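Local coordinates for protein kojibiose phosphorylase (Gut metagenome, PDB 6W0P) that belongs to the family 65 glycoside hydrolases and phosphorylases, with a beta-sandwich N-terminal domain and a helical central catalytic domain, at residues A153-D164 with L239-Y250. Residues are numbered along the deposited sequence; the frame is centred on the assembly and turned at random.
Sequences AYQMISFESDID and LEANKEKTITRY
Gln155 and Arg249 face each other as a hydrogen-bonded antiparallel pair, and their side chains run side by side off the same face of the sheet. On Gln155, CB packs 4.0 Å from CB of Arg249. CG is anti to the backbone N (chi1 -175°) and the chain continues extended, which lays CD alongside the guanidinium, 3.8 Å from NE of Arg249. At the tip, OE1 accepts from Arg249 NE at 2.7 Å and from Arg249 NH2 at 2.8 Å, lying at the guanidinium edge near its plane; the amide plane is turned 42° against it. The NH2 bond uses a lone pair of OE1, whereas NE is tilted from the carbonyl plane. NE2 of Gln155 bonds to Phe92 O, and Arg249 passes NH1 to His172 O and NH2 also to Lys93 O, so this buried polar cluster spans two sheets. Along the same face Ile157, Ile247 and Phe159 touch strand 165-174; Leu239, from the end of strand 230-239 in the second sheet, puts CD2 3.8 Å from CB of Phe159. The other face carries Tyr154 against Tyr250, near helix 282-300, and Ser158 CB tight against Thr246 CG2 at 3.5 Å. A water donates to both Glu160 OE1 and Glu244 OE2, bridging two like-charged carboxylates whose oxygens are 4.4 Å apart. The type II turn from Glu240 to Lys243 is held by Asn242 N on Ser161 O and by Ala241 N on Asp164 OD1, 3.1 Å away. Here two central neighbours of the large antiparallel sheet pair, with Gln155 and Arg249 facing the second sheet, as in the beta-sandwich of family 65 N-terminal domains.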
loop_
_atom_site.group_PDB
_atom_site.type_symbol
_atom_site.label_atom_id
_atom_site.label_comp_id
_atom_site.label_asym_id
_atom_site.label_seq_id
_atom_site.Cartn_x
_atom_site.Cartn_y
_atom_site.Cartn_z
ATOM N N ALA A 153 -1.964 41.620 11.353
ATOM C CA ALA A 153 -3.356 41.456 10.868
ATOM C C ALA A 153 -4.225 42.508 11.556
ATOM O O ALA A 153 -3.952 42.848 12.721
ATOM C CB ALA A 153 -3.870 40.066 11.171
ATOM N N TYR A 154 -5.257 42.982 10.883
ATOM C CA TYR A 154 -6.140 44.046 11.401
ATOM C C TYR A 154 -7.593 43.619 11.235
ATOM O O TYR A 154 -7.963 42.975 10.210
ATOM C CB TYR A 154 -5.856 45.346 10.655
ATOM C CG TYR A 154 -4.382 45.634 10.536
ATOM C CD1 TYR A 154 -3.605 45.819 11.665
ATOM C CD2 TYR A 154 -3.760 45.710 9.297
ATOM C CE1 TYR A 154 -2.250 46.072 11.566
ATOM C CE2 TYR A 154 -2.406 45.967 9.183
ATOM C CZ TYR A 154 -1.650 46.177 10.319
ATOM O OH TYR A 154 -0.309 46.403 10.203
ATOM N N GLN A 155 -8.415 44.025 12.194
ATOM C CA GLN A 155 -9.862 43.736 12.189
ATOM C C GLN A 155 -10.572 44.980 12.688
ATOM O O GLN A 155 -10.095 45.575 13.653
ATOM C CB GLN A 155 -10.183 42.543 13.084
ATOM C CG GLN A 155 -11.639 42.114 13.037
ATOM C CD GLN A 155 -11.868 40.974 13.994
ATOM O OE1 GLN A 155 -11.467 41.035 15.157
ATOM N NE2 GLN A 155 -12.487 39.911 13.496
ATOM N N MET A 156 -11.657 45.340 12.035
ATOM C CA MET A 156 -12.516 46.461 12.433
ATOM C C MET A 156 -13.941 45.923 12.497
ATOM O O MET A 156 -14.345 45.192 11.577
ATOM C CB MET A 156 -12.422 47.629 11.452
ATOM C CG MET A 156 -13.129 48.873 11.933
ATOM S SD MET A 156 -12.825 50.314 10.885
ATOM C CE MET A 156 -13.504 49.820 9.294
ATOM N N ILE A 157 -14.624 46.234 13.597
ATOM C CA ILE A 157 -16.022 45.828 13.887
ATOM C C ILE A 157 -16.804 47.102 14.215
ATOM O O ILE A 157 -16.412 47.814 15.165
ATOM C CB ILE A 157 -16.070 44.810 15.042
ATOM C CG1 ILE A 157 -15.101 43.647 14.823
ATOM C CG2 ILE A 157 -17.492 44.321 15.243
ATOM C CD1 ILE A 157 -14.794 42.861 16.074
ATOM N N SER A 158 -17.857 47.365 13.444
ATOM C CA SER A 158 -18.825 48.456 13.684
ATOM C C SER A 158 -20.235 47.893 13.946
ATOM O O SER A 158 -20.624 46.881 13.333
ATOM C CB SER A 158 -18.829 49.399 12.543
ATOM O OG SER A 158 -19.671 48.914 11.528
ATOM N N PHE A 159 -20.978 48.566 14.823
ATOM C CA PHE A 159 -22.361 48.226 15.230
ATOM C C PHE A 159 -23.238 49.450 14.954
ATOM O O PHE A 159 -22.815 50.575 15.293
ATOM C CB PHE A 159 -22.375 47.849 16.713
ATOM C CG PHE A 159 -21.554 46.641 17.096
ATOM C CD1 PHE A 159 -22.099 45.370 17.068
ATOM C CD2 PHE A 159 -20.252 46.776 17.537
ATOM C CE1 PHE A 159 -21.356 44.265 17.442
ATOM C CE2 PHE A 159 -19.506 45.669 17.906
ATOM C CZ PHE A 159 -20.062 44.416 17.866
ATOM N N GLU A 160 -24.387 49.272 14.308
ATOM C CA GLU A 160 -25.369 50.382 14.190
ATOM C C GLU A 160 -26.763 49.838 14.492
ATOM O O GLU A 160 -27.322 49.134 13.619
ATOM C CB GLU A 160 -25.324 51.065 12.822
ATOM C CG GLU A 160 -26.246 52.281 12.758
ATOM C CD GLU A 160 -26.028 53.222 11.580
ATOM O OE1 GLU A 160 -24.966 53.119 10.922
ATOM O OE2 GLU A 160 -26.937 54.046 11.315
ATOM N N SER A 161 -27.286 50.167 15.681
ATOM C CA SER A 161 -28.626 49.757 16.171
ATOM C C SER A 161 -29.670 50.796 15.766
ATOM O O SER A 161 -29.360 51.997 15.847
ATOM C CB SER A 161 -28.617 49.571 17.663
ATOM O OG SER A 161 -29.791 48.888 18.076
ATOM N N ASP A 162 -30.855 50.354 15.349
ATOM C CA ASP A 162 -32.009 51.257 15.065
ATOM C C ASP A 162 -32.642 51.728 16.389
ATOM O O ASP A 162 -33.382 52.707 16.341
ATOM C CB ASP A 162 -33.028 50.632 14.094
ATOM C CG ASP A 162 -33.790 49.418 14.623
ATOM O OD1 ASP A 162 -33.397 48.876 15.703
ATOM O OD2 ASP A 162 -34.778 49.007 13.957
ATOM N N ILE A 163 -32.372 51.087 17.532
ATOM C CA ILE A 163 -32.845 51.560 18.878
ATOM C C ILE A 163 -31.668 51.605 19.844
ATOM O O ILE A 163 -30.703 50.887 19.616
ATOM C CB ILE A 163 -33.967 50.681 19.470
ATOM C CG1 ILE A 163 -33.509 49.237 19.678
ATOM C CG2 ILE A 163 -35.234 50.749 18.634
ATOM C CD1 ILE A 163 -34.512 48.375 20.401
ATOM N N ASP A 164 -31.792 52.388 20.913
ATOM C CA ASP A 164 -30.912 52.299 22.112
ATOM C C ASP A 164 -30.945 50.854 22.621
ATOM O O ASP A 164 -32.054 50.333 22.850
ATOM C CB ASP A 164 -31.328 53.282 23.214
ATOM C CG ASP A 164 -31.091 54.742 22.867
ATOM O OD1 ASP A 164 -30.234 55.012 22.002
ATOM O OD2 ASP A 164 -31.780 55.602 23.444
ATOM N N LEU A 239 -25.093 50.935 22.625
ATOM C CA LEU A 239 -25.324 51.455 21.263
ATOM C C LEU A 239 -26.394 52.538 21.351
ATOM O O LEU A 239 -27.453 52.271 21.939
ATOM C CB LEU A 239 -25.765 50.314 20.342
ATOM C CG LEU A 239 -24.827 49.114 20.237
ATOM C CD1 LEU A 239 -25.344 48.142 19.190
ATOM C CD2 LEU A 239 -23.404 49.544 19.917
ATOM N N GLU A 240 -26.108 53.712 20.798
ATOM C CA GLU A 240 -27.086 54.806 20.603
ATOM C C GLU A 240 -27.706 54.604 19.222
ATOM O O GLU A 240 -26.921 54.423 18.234
ATOM C CB GLU A 240 -26.418 56.178 20.690
ATOM C CG GLU A 240 -25.553 56.362 21.926
ATOM C CD GLU A 240 -24.933 57.743 22.071
ATOM O OE1 GLU A 240 -25.411 58.688 21.388
ATOM O OE2 GLU A 240 -23.973 57.872 22.868
ATOM N N ALA A 241 -29.041 54.626 19.173
ATOM C CA ALA A 241 -29.856 54.524 17.942
ATOM C C ALA A 241 -29.229 55.367 16.823
ATOM O O ALA A 241 -28.939 56.568 17.059
ATOM C CB ALA A 241 -31.268 54.968 18.222
ATOM N N ASN A 242 -28.988 54.745 15.667
ATOM C CA ASN A 242 -28.553 55.437 14.424
ATOM C C ASN A 242 -27.122 55.999 14.550
ATOM O O ASN A 242 -26.749 56.810 13.700
ATOM C CB ASN A 242 -29.566 56.529 14.052
ATOM C CG ASN A 242 -31.001 56.041 14.095
ATOM O OD1 ASN A 242 -31.303 54.996 13.532
ATOM N ND2 ASN A 242 -31.877 56.769 14.774
ATOM N N LYS A 243 -26.325 55.589 15.538
ATOM C CA LYS A 243 -24.926 56.079 15.721
ATOM C C LYS A 243 -23.953 54.899 15.675
ATOM O O LYS A 243 -24.024 54.020 16.532
ATOM C CB LYS A 243 -24.744 56.825 17.047
ATOM C CG LYS A 243 -23.434 57.592 17.154
ATOM C CD LYS A 243 -23.178 58.181 18.534
ATOM C CE LYS A 243 -21.840 58.893 18.629
ATOM N NZ LYS A 243 -21.787 59.809 19.795
ATOM N N GLU A 244 -23.058 54.890 14.698
ATOM C CA GLU A 244 -22.162 53.737 14.472
ATOM C C GLU A 244 -21.114 53.726 15.588
ATOM O O GLU A 244 -20.576 54.786 15.898
ATOM C CB GLU A 244 -21.569 53.823 13.075
ATOM C CG GLU A 244 -20.599 52.711 12.798
ATOM C CD GLU A 244 -19.932 52.881 11.456
ATOM O OE1 GLU A 244 -18.724 53.147 11.455
ATOM O OE2 GLU A 244 -20.636 52.771 10.439
ATOM N N LYS A 245 -20.893 52.568 16.202
ATOM C CA LYS A 245 -19.840 52.334 17.213
ATOM C C LYS A 245 -18.848 51.349 16.596
ATOM O O LYS A 245 -19.279 50.251 16.229
ATOM C CB LYS A 245 -20.487 51.789 18.492
ATOM C CG LYS A 245 -19.523 51.424 19.606
ATOM C CD LYS A 245 -18.952 52.644 20.294
ATOM C CE LYS A 245 -17.843 52.310 21.279
ATOM N NZ LYS A 245 -16.775 53.345 21.277
ATOM N N THR A 246 -17.587 51.743 16.450
ATOM C CA THR A 246 -16.543 50.927 15.780
ATOM C C THR A 246 -15.446 50.663 16.793
ATOM O O THR A 246 -15.204 51.540 17.571
ATOM C CB THR A 246 -15.925 51.584 14.532
ATOM O OG1 THR A 246 -15.097 52.684 14.915
ATOM C CG2 THR A 246 -16.948 52.111 13.558
ATOM N N ILE A 247 -14.794 49.512 16.694
ATOM C CA ILE A 247 -13.526 49.185 17.398
ATOM C C ILE A 247 -12.567 48.595 16.356
ATOM O O ILE A 247 -13.050 47.900 15.437
ATOM C CB ILE A 247 -13.813 48.237 18.577
ATOM C CG1 ILE A 247 -12.554 47.897 19.371
ATOM C CG2 ILE A 247 -14.530 46.982 18.126
ATOM C CD1 ILE A 247 -12.850 47.164 20.677
ATOM N N THR A 248 -11.269 48.881 16.476
ATOM C CA THR A 248 -10.209 48.285 15.624
ATOM C C THR A 248 -9.341 47.367 16.479
ATOM O O THR A 248 -8.845 47.835 17.514
ATOM C CB THR A 248 -9.380 49.375 14.946
ATOM O OG1 THR A 248 -10.338 50.175 14.262
ATOM C CG2 THR A 248 -8.332 48.821 14.009
ATOM N N ARG A 249 -9.205 46.109 16.065
ATOM C CA ARG A 249 -8.249 45.134 16.635
ATOM C C ARG A 249 -6.978 45.076 15.774
ATOM O O ARG A 249 -7.090 44.763 14.559
ATOM C CB ARG A 249 -8.871 43.741 16.692
ATOM C CG ARG A 249 -8.093 42.799 17.590
ATOM C CD ARG A 249 -8.104 41.372 17.106
ATOM N NE ARG A 249 -9.444 40.815 16.968
ATOM C CZ ARG A 249 -9.875 39.716 17.566
ATOM N NH1 ARG A 249 -9.091 39.070 18.404
ATOM N NH2 ARG A 249 -11.084 39.243 17.311
ATOM N N TYR A 250 -5.828 45.341 16.401
ATOM C CA TYR A 250 -4.467 45.126 15.854
ATOM C C TYR A 250 -3.939 43.798 16.392
ATOM O O TYR A 250 -4.015 43.568 17.625
ATOM C CB TYR A 250 -3.551 46.284 16.241
ATOM C CG TYR A 250 -4.084 47.624 15.807
ATOM C CD1 TYR A 250 -4.970 48.319 16.606
ATOM C CD2 TYR A 250 -3.739 48.188 14.584
ATOM C CE1 TYR A 250 -5.477 49.552 16.225
ATOM C CE2 TYR A 250 -4.258 49.414 14.177
ATOM C CZ TYR A 250 -5.127 50.106 15.007
ATOM O OH TYR A 250 -5.650 51.325 14.690
HETATM O O HOH W 1 -22.973 51.383 10.284
HETATM O O HOH W 2 -25.949 51.918 17.253
HETATM O O HOH W 3 -34.055 54.153 14.125
#